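Local coordinates for protein bitiscetin (Bitis arietans, PDB 1JWI) that binds von Willebrand factor and promotes its interaction, through the A1 domain, with platelet GPIbalpha, leading to platelet aggregation, at residues 22-26 against 117-121; 72-77 against 97-101; 52-56 against 107-111. All coordinates share one frame; numbering follows the deposited sequence.

Interaction 1 of 3, residues 22-26 against 117-121; sequences VGTWE and CGEKN
Thr24 lies against the bend of 117-121, and its side chain is worth following outward. Its CB comes up to Cys117 O at 3.6 Å. From there the methyl CG2 reaches Gly118 O, also at 3.6 Å, and meets the ammonium of Lys120 (CG2 to NZ 3.8 Å), the two side chains running next to each other in the same direction. The hydroxyl goes elsewhere: with chi1 at 68°, OG1 sits between the backbone N and the carbonyl carbon and turns to Asp27 N, capping the helix that starts at Trp25. Lys120 starts out beside Val22, the two side chains crossing at about a right angle with Lys120 CB 4.0 Å from Val22 CG2, and a kink at its last torsion places NZ by the threonine methyl.

The backbones hold the rest. Gly23 and Asn121 form an antiparallel hydrogen-bonded pair, Gly23 N to Asn121 O at 3.1 Å and Asn121 N to Gly23 O at 3.2 Å. Further on, Trp25 N gives a bond to Cys117 O in the carbonyl plane (3.2 Å), and a water ties the same oxygen to Glu26 N. Asn121 ND2 donates to Glu119 OE1 within its own segment, on the oxygen's anti lone pair. Trp25 directs its indole inward, where NE1 bonds Ile68 O and the ring meets Trp67 edge to face. This is the C-type lectin fold at the point where the chain leading into its last strand is stitched to the start of its first helix, next to the Cys100-Cys117 disulfide.

Interaction 2 of 3, residues 72-77 against 97-101; sequences DESKTQ and PTKCF
Lys99 reaches across to the loop 72-77 and points its ammonium into the curve of that backbone. Its CB passes the CB of Asp72 at 4.0 Å; further out, CD runs by Gln77 O, and a bend at chi3 (80°) steers the end into the turn. There NZ gives two short bonds, to Ser74 O (2.6 Å) and Thr76 O (2.7 Å), each approached somewhat tilted from its carbonyl plane.

Asp72 starts alongside the lysine but turns its carboxylate elsewhere, with OD1 5.4 Å from Lys99 NZ. OD2 takes Ser74 N, completing an Asx turn, and also Ser74 OG at 2.7 Å, both from the same face of the carboxylate. OD1 is linked through a water to Thr98 O. Between the backbones, Asp72 N points almost straight at Lys99 O (2.7 Å), while the edge of the Phe101 ring faces the same nitrogen. At the far end the Pro97 ring leans on Gln77, with Pro97 CB 3.6 Å from Gln77 O, and a second water joins that oxygen to Thr98 N.

The 19 residues between the segments contain no helix or strand, consistent with the extended loop that snaclec subunits exchange, and Asp72 itself pairs with a strand of the other chain. The chemistry implies that one ammonium ties two main-chain oxygens of the loop together, with the nearby carboxylate probably stabilising its charge from a distance.

Interaction 3 of 3, residues 52-56 against 107-111; sequences TKLAS and TEYRT
The guanidinium of Arg110 has the methyl of Thr52 over the centre of one face, with CG2 3.7 Å from CZ. At its rim NH1 forms a salt bridge with Asp49, three residues before Thr52 on the same helix, and also gives a weak bond to a water that donates to Thr52 OG1. Bends at chi2 and chi3 (63° and 60°) fold the arginine back over the threonine, although the side chain leaves its backbone heading away from the helix. The other flat group, the Tyr109 ring, is met obliquely by Ala55: the methyl CB lies 3.8 Å from CD2, and Ser56 N is near the same ring carbon. Phe62 meets this ring with the planes about 25° apart, and the phenol OH is bonded to Tyr64 O.

In the C-type lectin fold this joins the second helix, 45-58, to the loop between strands 100-103 and 112-115. Glu108 and Tyr109 both take left-handed backbone angles, in a beta turn closed by Arg110 N to Thr107 O that presents their carbonyls to the helix. Thr52 OG1 donates to Tyr109 O at 2.6 Å; Ala48 O, one helical turn back, is a second acceptor for the same proton, which is probably shared or alternates. Glu108 O is reached through a water, which also donates to Ser56 OG. That serine hydroxyl donates in turn to Thr52 O at 2.9 Å, an oxygen that also accepts the helical bond from Ser56 N, the two donors arriving from opposite faces of the carbonyl.

In the fold
All three contacts are partly buried, with interaction 1 nearest the centre of the chain. Interactions 1 and 2 touch directly: the Cys100-Cys117 disulfide joins them, and Trp25 packs on the Cys100 sulfur. Interaction 3 stands apart, its nearest atoms about 8 Å from either, and lies across the chain's centre from interaction 2. Interactions 2 and 3 sit at opposite ends of strand 100-103, while interaction 1 joins the first helix to the last strand. Interaction 1 relies on main-chain bonds, two of them from a single antiparallel pair, interaction 2 on a lysine held by carbonyls at the base of the long loop that probably reaches to the partner subunit, and interaction 3 on hydroxyls, water and an arginine face.

Interaction 1 of 3, residues 22-26 against 117-121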
ATOM      1  N   VAL A  22       8.870   3.407 -21.760  1.00 29.85           N
ATOM      2  CA  VAL A  22       8.063   2.977 -20.618  1.00 29.78           C
ATOM      3  C   VAL A  22       7.738   1.489 -20.611  1.00 29.38           C
ATOM      4  O   VAL A  22       7.514   0.884 -21.654  1.00 30.08           O
ATOM      5  CB  VAL A  22       6.739   3.766 -20.538  1.00 29.65           C
ATOM      6  CG1 VAL A  22       7.031   5.255 -20.409  1.00 29.76           C
ATOM      7  CG2 VAL A  22       5.888   3.486 -21.774  1.00 30.88           C
ATOM      8  N   GLY A  23       7.711   0.907 -19.416  1.00 29.48           N
ATOM      9  CA  GLY A  23       7.402  -0.508 -19.296  1.00 27.61           C
ATOM     10  C   GLY A  23       6.898  -0.830 -17.909  1.00 26.51           C
ATOM     11  O   GLY A  23       7.044  -0.018 -16.992  1.00 25.48           O
ATOM     12  N   THR A  24       6.296  -2.003 -17.746  1.00 25.16           N
ATOM     13  CA  THR A  24       5.799  -2.405 -16.441  1.00 24.87           C
ATOM     14  C   THR A  24       7.033  -2.713 -15.605  1.00 24.50           C
ATOM     15  O   THR A  24       8.114  -2.923 -16.151  1.00 23.16           O
ATOM     16  CB  THR A  24       4.904  -3.664 -16.531  1.00 25.08           C
ATOM     17  OG1 THR A  24       5.697  -4.798 -16.902  1.00 24.64           O
ATOM     18  CG2 THR A  24       3.806  -3.459 -17.565  1.00 25.31           C
ATOM     19  N   TRP A  25       6.874  -2.734 -14.284  1.00 23.92           N
ATOM     20  CA  TRP A  25       7.999  -2.998 -13.394  1.00 23.13           C
ATOM     21  C   TRP A  25       8.720  -4.283 -13.789  1.00 24.47           C
ATOM     22  O   TRP A  25       9.946  -4.306 -13.908  1.00 23.99           O
ATOM     23  CB  TRP A  25       7.521  -3.106 -11.943  1.00 20.45           C
ATOM     24  CG  TRP A  25       8.641  -3.160 -10.942  1.00 19.81           C
ATOM     25  CD1 TRP A  25       9.264  -2.099 -10.343  1.00 19.94           C
ATOM     26  CD2 TRP A  25       9.255  -4.339 -10.405  1.00 19.29           C
ATOM     27  NE1 TRP A  25      10.222  -2.548  -9.459  1.00 20.38           N
ATOM     28  CE2 TRP A  25      10.238  -3.918  -9.478  1.00 19.39           C
ATOM     29  CE3 TRP A  25       9.067  -5.715 -10.615  1.00 19.18           C
ATOM     30  CZ2 TRP A  25      11.030  -4.822  -8.761  1.00 19.02           C
ATOM     31  CZ3 TRP A  25       9.857  -6.614  -9.900  1.00 20.07           C
ATOM     32  CH2 TRP A  25      10.827  -6.159  -8.982  1.00 19.65           C
ATOM     33  N   GLU A  26       7.957  -5.349 -14.000  1.00 25.96           N
ATOM     34  CA  GLU A  26       8.545  -6.635 -14.362  1.00 28.16           C
ATOM     35  C   GLU A  26       9.337  -6.565 -15.672  1.00 27.73           C
ATOM     36  O   GLU A  26      10.469  -7.051 -15.736  1.00 28.11           O
ATOM     37  CB  GLU A  26       7.454  -7.712 -14.450  1.00 31.16           C
ATOM     38  CG  GLU A  26       7.948  -9.097 -14.040  1.00 38.09           C
ATOM     39  CD  GLU A  26       6.830 -10.124 -13.915  1.00 41.02           C
ATOM     40  OE1 GLU A  26       5.848  -9.860 -13.184  1.00 41.57           O
ATOM     41  OE2 GLU A  26       6.938 -11.200 -14.541  1.00 43.43           O
ATOM     42  N   CYS A 117       2.210  -2.315 -10.027  1.00 19.90           N
ATOM     43  CA  CYS A 117       3.292  -2.929 -10.784  1.00 19.34           C
ATOM     44  C   CYS A 117       3.023  -2.986 -12.286  1.00 21.30           C
ATOM     45  O   CYS A 117       3.956  -3.066 -13.083  1.00 20.59           O
ATOM     46  CB  CYS A 117       3.547  -4.343 -10.278  1.00 17.51           C
ATOM     47  SG  CYS A 117       4.183  -4.482  -8.577  1.00 16.62           S
ATOM     48  N   GLY A 118       1.750  -2.945 -12.671  1.00 23.65           N
ATOM     49  CA  GLY A 118       1.398  -3.010 -14.080  1.00 26.18           C
ATOM     50  C   GLY A 118       1.387  -1.679 -14.813  1.00 27.70           C
ATOM     51  O   GLY A 118       1.088  -1.626 -16.010  1.00 28.25           O
ATOM     52  N   GLU A 119       1.711  -0.605 -14.100  1.00 28.73           N
ATOM     53  CA  GLU A 119       1.751   0.738 -14.677  1.00 30.89           C
ATOM     54  C   GLU A 119       3.003   0.889 -15.545  1.00 30.38           C
ATOM     55  O   GLU A 119       4.060   0.358 -15.208  1.00 30.33           O
ATOM     56  CB  GLU A 119       1.781   1.769 -13.545  1.00 34.02           C
ATOM     57  CG  GLU A 119       1.547   3.209 -13.959  1.00 37.43           C
ATOM     58  CD  GLU A 119       1.642   4.169 -12.780  1.00 40.13           C
ATOM     59  OE1 GLU A 119       2.772   4.518 -12.376  1.00 40.23           O
ATOM     60  OE2 GLU A 119       0.582   4.569 -12.251  1.00 41.40           O
ATOM     61  N   LYS A 120       2.894   1.613 -16.655  1.00 29.28           N
ATOM     62  CA  LYS A 120       4.049   1.806 -17.533  1.00 28.67           C
ATOM     63  C   LYS A 120       4.790   3.108 -17.220  1.00 27.62           C
ATOM     64  O   LYS A 120       4.243   4.202 -17.367  1.00 28.00           O
ATOM     65  CB  LYS A 120       3.613   1.787 -19.002  1.00 29.39           C
ATOM     66  CG  LYS A 120       3.091   0.432 -19.464  1.00 30.77           C
ATOM     67  CD  LYS A 120       2.734   0.428 -20.941  1.00 31.11           C
ATOM     68  CE  LYS A 120       2.011  -0.857 -21.319  1.00 31.90           C
ATOM     69  NZ  LYS A 120       2.786  -2.078 -20.948  1.00 31.74           N
ATOM     70  N   ASN A 121       6.041   2.978 -16.789  1.00 25.06           N
ATOM     71  CA  ASN A 121       6.855   4.137 -16.437  1.00 22.83           C
ATOM     72  C   ASN A 121       8.278   3.982 -16.929  1.00 21.85           C
ATOM     73  O   ASN A 121       8.719   2.877 -17.247  1.00 21.98           O
ATOM     74  CB  ASN A 121       6.938   4.300 -14.915  1.00 21.96           C
ATOM     75  CG  ASN A 121       5.615   4.643 -14.282  1.00 21.35           C
ATOM     76  OD1 ASN A 121       4.969   5.617 -14.662  1.00 23.41           O
ATOM     77  ND2 ASN A 121       5.207   3.851 -13.292  1.00 19.46           N
TER
HETATM   78  O   HOH W   1       5.216  -5.697 -13.278  1.00 24.16           O

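Interaction 2 of 3, residues 72-77 against 97-101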
ATOM      1  N   ASP A  72       7.376  -5.157  -2.828  1.00 20.28           N
ATOM      2  CA  ASP A  72       6.782  -5.762  -1.639  1.00 22.40           C
ATOM      3  C   ASP A  72       6.530  -7.218  -2.031  1.00 22.85           C
ATOM      4  O   ASP A  72       5.654  -7.502  -2.841  1.00 21.68           O
ATOM      5  CB  ASP A  72       5.459  -5.067  -1.288  1.00 24.41           C
ATOM      6  CG  ASP A  72       4.688  -5.783  -0.174  1.00 25.74           C
ATOM      7  OD1 ASP A  72       3.553  -5.359   0.129  1.00 26.27           O
ATOM      8  OD2 ASP A  72       5.210  -6.764   0.395  1.00 24.84           O
ATOM      9  N   GLU A  73       7.302  -8.133  -1.459  1.00 24.39           N
ATOM     10  CA  GLU A  73       7.184  -9.549  -1.792  1.00 26.82           C
ATOM     11  C   GLU A  73       6.098 -10.356  -1.078  1.00 26.42           C
ATOM     12  O   GLU A  73       6.017 -11.572  -1.267  1.00 26.94           O
ATOM     13  CB  GLU A  73       8.535 -10.237  -1.575  1.00 31.01           C
ATOM     14  CG  GLU A  73       9.035 -11.002  -2.782  1.00 37.62           C
ATOM     15  CD  GLU A  73       9.295 -10.098  -3.967  1.00 41.72           C
ATOM     16  OE1 GLU A  73      10.115  -9.164  -3.831  1.00 42.69           O
ATOM     17  OE2 GLU A  73       8.680 -10.322  -5.032  1.00 43.82           O
ATOM     18  N   SER A  74       5.265  -9.719  -0.262  1.00 26.05           N
ATOM     19  CA  SER A  74       4.216 -10.478   0.419  1.00 25.64           C
ATOM     20  C   SER A  74       3.281 -11.104  -0.617  1.00 25.36           C
ATOM     21  O   SER A  74       3.075 -10.547  -1.691  1.00 24.01           O
ATOM     22  CB  SER A  74       3.447  -9.589   1.411  1.00 25.90           C
ATOM     23  OG  SER A  74       3.063  -8.354   0.843  1.00 26.43           O
ATOM     24  N   LYS A  75       2.722 -12.269  -0.307  1.00 26.39           N
ATOM     25  CA  LYS A  75       1.849 -12.941  -1.266  1.00 27.39           C
ATOM     26  C   LYS A  75       0.428 -12.395  -1.270  1.00 24.95           C
ATOM     27  O   LYS A  75      -0.319 -12.619  -2.221  1.00 25.62           O
ATOM     28  CB  LYS A  75       1.829 -14.453  -1.006  1.00 30.77           C
ATOM     29  CG  LYS A  75       1.260 -14.852   0.346  1.00 37.66           C
ATOM     30  CD  LYS A  75       1.160 -16.375   0.493  1.00 41.94           C
ATOM     31  CE  LYS A  75       0.029 -16.972  -0.348  1.00 45.12           C
ATOM     32  NZ  LYS A  75       0.184 -16.749  -1.820  1.00 46.86           N
ATOM     33  N   THR A  76       0.059 -11.679  -0.210  1.00 22.14           N
ATOM     34  CA  THR A  76      -1.274 -11.085  -0.106  1.00 20.14           C
ATOM     35  C   THR A  76      -1.369  -9.820  -0.971  1.00 18.81           C
ATOM     36  O   THR A  76      -0.355  -9.324  -1.463  1.00 18.01           O
ATOM     37  CB  THR A  76      -1.604 -10.738   1.369  1.00 19.86           C
ATOM     38  OG1 THR A  76      -0.438 -10.216   2.015  1.00 19.40           O
ATOM     39  CG2 THR A  76      -2.071 -11.975   2.115  1.00 19.01           C
ATOM     40  N   GLN A  77      -2.582  -9.312  -1.171  1.00 17.64           N
ATOM     41  CA  GLN A  77      -2.781  -8.107  -1.976  1.00 18.06           C
ATOM     42  C   GLN A  77      -2.143  -6.893  -1.304  1.00 18.07           C
ATOM     43  O   GLN A  77      -1.564  -6.039  -1.970  1.00 18.81           O
ATOM     44  CB  GLN A  77      -4.277  -7.871  -2.212  1.00 18.26           C
ATOM     45  CG  GLN A  77      -4.888  -8.850  -3.211  1.00 19.74           C
ATOM     46  CD  GLN A  77      -6.404  -8.752  -3.299  1.00 22.15           C
ATOM     47  OE1 GLN A  77      -6.986  -7.688  -3.100  1.00 21.72           O
ATOM     48  NE2 GLN A  77      -7.049  -9.871  -3.617  1.00 24.38           N
ATOM     49  N   PRO A  97      -3.855  -3.088  -5.925  1.00 17.19           N
ATOM     50  CA  PRO A  97      -2.656  -3.322  -5.116  1.00 17.29           C
ATOM     51  C   PRO A  97      -1.471  -2.525  -5.647  1.00 17.62           C
ATOM     52  O   PRO A  97      -1.289  -2.403  -6.860  1.00 18.49           O
ATOM     53  CB  PRO A  97      -2.437  -4.827  -5.249  1.00 16.19           C
ATOM     54  CG  PRO A  97      -3.847  -5.352  -5.412  1.00 16.41           C
ATOM     55  CD  PRO A  97      -4.427  -4.362  -6.394  1.00 16.32           C
ATOM     56  N   THR A  98      -0.671  -1.985  -4.734  1.00 15.64           N
ATOM     57  CA  THR A  98       0.502  -1.197  -5.103  1.00 16.09           C
ATOM     58  C   THR A  98       1.702  -1.856  -4.416  1.00 16.78           C
ATOM     59  O   THR A  98       2.012  -1.545  -3.265  1.00 18.27           O
ATOM     60  CB  THR A  98       0.345   0.266  -4.614  1.00 15.87           C
ATOM     61  OG1 THR A  98      -0.099   0.269  -3.244  1.00 14.40           O
ATOM     62  CG2 THR A  98      -0.671   1.013  -5.478  1.00 16.01           C
ATOM     63  N   LYS A  99       2.372  -2.764  -5.122  1.00 16.54           N
ATOM     64  CA  LYS A  99       3.489  -3.493  -4.523  1.00 17.14           C
ATOM     65  C   LYS A  99       4.873  -3.202  -5.086  1.00 15.81           C
ATOM     66  O   LYS A  99       5.866  -3.730  -4.588  1.00 15.83           O
ATOM     67  CB  LYS A  99       3.191  -4.998  -4.593  1.00 17.93           C
ATOM     68  CG  LYS A  99       1.825  -5.330  -3.991  1.00 19.80           C
ATOM     69  CD  LYS A  99       1.428  -6.776  -4.160  1.00 22.34           C
ATOM     70  CE  LYS A  99       2.091  -7.663  -3.129  1.00 24.81           C
ATOM     71  NZ  LYS A  99       1.600  -9.055  -3.281  1.00 30.14           N
ATOM     72  N   CYS A 100       4.933  -2.359  -6.111  1.00 15.24           N
ATOM     73  CA  CYS A 100       6.198  -1.982  -6.737  1.00 14.81           C
ATOM     74  C   CYS A 100       6.508  -0.519  -6.405  1.00 15.78           C
ATOM     75  O   CYS A 100       5.595   0.304  -6.285  1.00 16.31           O
ATOM     76  CB  CYS A 100       6.121  -2.177  -8.258  1.00 15.41           C
ATOM     77  SG  CYS A 100       6.126  -3.937  -8.742  1.00 15.89           S
ATOM     78  N   PHE A 101       7.791  -0.194  -6.277  1.00 14.67           N
ATOM     79  CA  PHE A 101       8.199   1.165  -5.937  1.00 13.92           C
ATOM     80  C   PHE A 101       8.949   1.929  -7.015  1.00 13.55           C
ATOM     81  O   PHE A 101       9.670   1.352  -7.830  1.00 13.96           O
ATOM     82  CB  PHE A 101       9.036   1.161  -4.655  1.00 13.48           C
ATOM     83  CG  PHE A 101       8.253   0.780  -3.429  1.00 15.46           C
ATOM     84  CD1 PHE A 101       7.933  -0.557  -3.180  1.00 15.68           C
ATOM     85  CD2 PHE A 101       7.807   1.757  -2.532  1.00 14.12           C
ATOM     86  CE1 PHE A 101       7.177  -0.916  -2.054  1.00 14.92           C
ATOM     87  CE2 PHE A 101       7.052   1.412  -1.407  1.00 13.84           C
ATOM     88  CZ  PHE A 101       6.737   0.078  -1.167  1.00 16.13           C
TER
HETATM   89  O   HOH W   2       2.098  -3.402  -0.710  1.00 39.71           O
HETATM   90  O   HOH W   3      -0.986  -3.299  -2.045  1.00 20.28           O

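Interaction 3 of 3, residues 52-56 against 107-111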
ATOM      1  N   THR A  52      18.699  10.571  -8.026  1.00 18.74           N
ATOM      2  CA  THR A  52      17.696  11.630  -8.128  1.00 18.74           C
ATOM      3  C   THR A  52      18.147  12.669  -9.156  1.00 18.06           C
ATOM      4  O   THR A  52      17.340  13.185  -9.920  1.00 18.09           O
ATOM      5  CB  THR A  52      17.477  12.341  -6.768  1.00 18.97           C
ATOM      6  OG1 THR A  52      16.786  11.459  -5.875  1.00 17.56           O
ATOM      7  CG2 THR A  52      16.659  13.614  -6.947  1.00 18.39           C
ATOM      8  N   LYS A  53      19.439  12.966  -9.170  1.00 19.63           N
ATOM      9  CA  LYS A  53      19.999  13.946 -10.107  1.00 20.52           C
ATOM     10  C   LYS A  53      19.953  13.412 -11.541  1.00 20.32           C
ATOM     11  O   LYS A  53      19.549  14.115 -12.472  1.00 18.28           O
ATOM     12  CB  LYS A  53      21.446  14.269  -9.713  1.00 21.40           C
ATOM     13  CG  LYS A  53      22.134  15.274 -10.619  1.00 24.47           C
ATOM     14  CD  LYS A  53      23.571  15.513 -10.176  1.00 27.36           C
ATOM     15  CE  LYS A  53      24.254  16.552 -11.054  1.00 28.50           C
ATOM     16  NZ  LYS A  53      25.651  16.788 -10.604  1.00 31.40           N
ATOM     17  N   LEU A  54      20.353  12.158 -11.721  1.00 20.06           N
ATOM     18  CA  LEU A  54      20.344  11.570 -13.053  1.00 20.05           C
ATOM     19  C   LEU A  54      18.924  11.573 -13.606  1.00 19.03           C
ATOM     20  O   LEU A  54      18.700  11.951 -14.754  1.00 18.67           O
ATOM     21  CB  LEU A  54      20.891  10.137 -13.021  1.00 21.64           C
ATOM     22  CG  LEU A  54      21.093   9.468 -14.392  1.00 23.01           C
ATOM     23  CD1 LEU A  54      22.171  10.211 -15.170  1.00 21.48           C
ATOM     24  CD2 LEU A  54      21.487   7.999 -14.207  1.00 22.22           C
ATOM     25  N   ALA A  55      17.967  11.164 -12.780  1.00 19.49           N
ATOM     26  CA  ALA A  55      16.565  11.117 -13.182  1.00 20.62           C
ATOM     27  C   ALA A  55      16.015  12.510 -13.506  1.00 20.71           C
ATOM     28  O   ALA A  55      15.294  12.685 -14.483  1.00 20.69           O
ATOM     29  CB  ALA A  55      15.730  10.456 -12.086  1.00 20.59           C
ATOM     30  N   SER A  56      16.365  13.495 -12.684  1.00 23.00           N
ATOM     31  CA  SER A  56      15.922  14.877 -12.885  1.00 24.49           C
ATOM     32  C   SER A  56      16.460  15.506 -14.173  1.00 25.26           C
ATOM     33  O   SER A  56      15.818  16.378 -14.759  1.00 24.69           O
ATOM     34  CB  SER A  56      16.353  15.749 -11.705  1.00 24.79           C
ATOM     35  OG  SER A  56      15.642  15.396 -10.533  1.00 30.27           O
ATOM     36  N   THR A 107       7.874  14.713  -5.649  1.00 20.28           N
ATOM     37  CA  THR A 107       8.923  15.216  -4.764  1.00 20.96           C
ATOM     38  C   THR A 107      10.179  15.406  -5.622  1.00 21.90           C
ATOM     39  O   THR A 107      11.293  15.520  -5.116  1.00 22.65           O
ATOM     40  CB  THR A 107       9.207  14.229  -3.587  1.00 20.59           C
ATOM     41  OG1 THR A 107       9.596  12.949  -4.102  1.00 20.74           O
ATOM     42  CG2 THR A 107       7.962  14.057  -2.711  1.00 18.64           C
ATOM     43  N   GLU A 108       9.962  15.454  -6.932  1.00 22.49           N
ATOM     44  CA  GLU A 108      11.030  15.611  -7.916  1.00 25.33           C
ATOM     45  C   GLU A 108      12.031  14.469  -7.783  1.00 24.85           C
ATOM     46  O   GLU A 108      13.247  14.674  -7.773  1.00 24.51           O
ATOM     47  CB  GLU A 108      11.720  16.978  -7.762  1.00 27.82           C
ATOM     48  CG  GLU A 108      10.741  18.144  -7.811  1.00 29.55           C
ATOM     49  CD  GLU A 108      11.360  19.439  -8.318  1.00 32.08           C
ATOM     50  OE1 GLU A 108      12.467  19.797  -7.858  1.00 33.82           O
ATOM     51  OE2 GLU A 108      10.723  20.099  -9.169  1.00 32.75           O
ATOM     52  N   TYR A 109      11.489  13.260  -7.665  1.00 24.02           N
ATOM     53  CA  TYR A 109      12.286  12.049  -7.546  1.00 22.71           C
ATOM     54  C   TYR A 109      13.163  11.999  -6.300  1.00 22.64           C
ATOM     55  O   TYR A 109      14.190  11.314  -6.283  1.00 23.76           O
ATOM     56  CB  TYR A 109      13.140  11.875  -8.805  1.00 20.52           C
ATOM     57  CG  TYR A 109      12.339  11.960 -10.081  1.00 19.34           C
ATOM     58  CD1 TYR A 109      11.126  11.284 -10.211  1.00 19.28           C
ATOM     59  CD2 TYR A 109      12.802  12.698 -11.168  1.00 20.06           C
ATOM     60  CE1 TYR A 109      10.387  11.341 -11.392  1.00 20.16           C
ATOM     61  CE2 TYR A 109      12.072  12.764 -12.358  1.00 21.50           C
ATOM     62  CZ  TYR A 109      10.867  12.080 -12.461  1.00 21.34           C
ATOM     63  OH  TYR A 109      10.142  12.126 -13.632  1.00 21.61           O
ATOM     64  N   ARG A 110      12.754  12.711  -5.256  1.00 22.93           N
ATOM     65  CA  ARG A 110      13.508  12.730  -4.007  1.00 24.83           C
ATOM     66  C   ARG A 110      13.100  11.593  -3.063  1.00 23.28           C
ATOM     67  O   ARG A 110      13.907  11.130  -2.257  1.00 22.03           O
ATOM     68  CB  ARG A 110      13.310  14.073  -3.296  1.00 28.07           C
ATOM     69  CG  ARG A 110      14.180  14.255  -2.067  1.00 35.14           C
ATOM     70  CD  ARG A 110      15.668  14.244  -2.430  1.00 42.49           C
ATOM     71  NE  ARG A 110      16.035  15.313  -3.361  1.00 47.18           N
ATOM     72  CZ  ARG A 110      17.269  15.521  -3.817  1.00 48.60           C
ATOM     73  NH1 ARG A 110      18.266  14.735  -3.432  1.00 49.23           N
ATOM     74  NH2 ARG A 110      17.508  16.519  -4.659  1.00 49.48           N
ATOM     75  N   THR A 111      11.854  11.136  -3.163  1.00 21.36           N
ATOM     76  CA  THR A 111      11.375  10.066  -2.287  1.00 19.80           C
ATOM     77  C   THR A 111      10.813   8.877  -3.058  1.00 19.39           C
ATOM     78  O   THR A 111      10.680   8.927  -4.283  1.00 18.99           O
ATOM     79  CB  THR A 111      10.285  10.593  -1.333  1.00 18.00           C
ATOM     80  OG1 THR A 111       9.229  11.179  -2.104  1.00 17.01           O
ATOM     81  CG2 THR A 111      10.861  11.642  -0.412  1.00 17.24           C
TER
HETATM   82  O   HOH W   4      17.970  11.689  -2.995  1.00 32.35           O
HETATM   83  O   HOH W   5      15.390  16.427  -8.039  1.00 29.23           O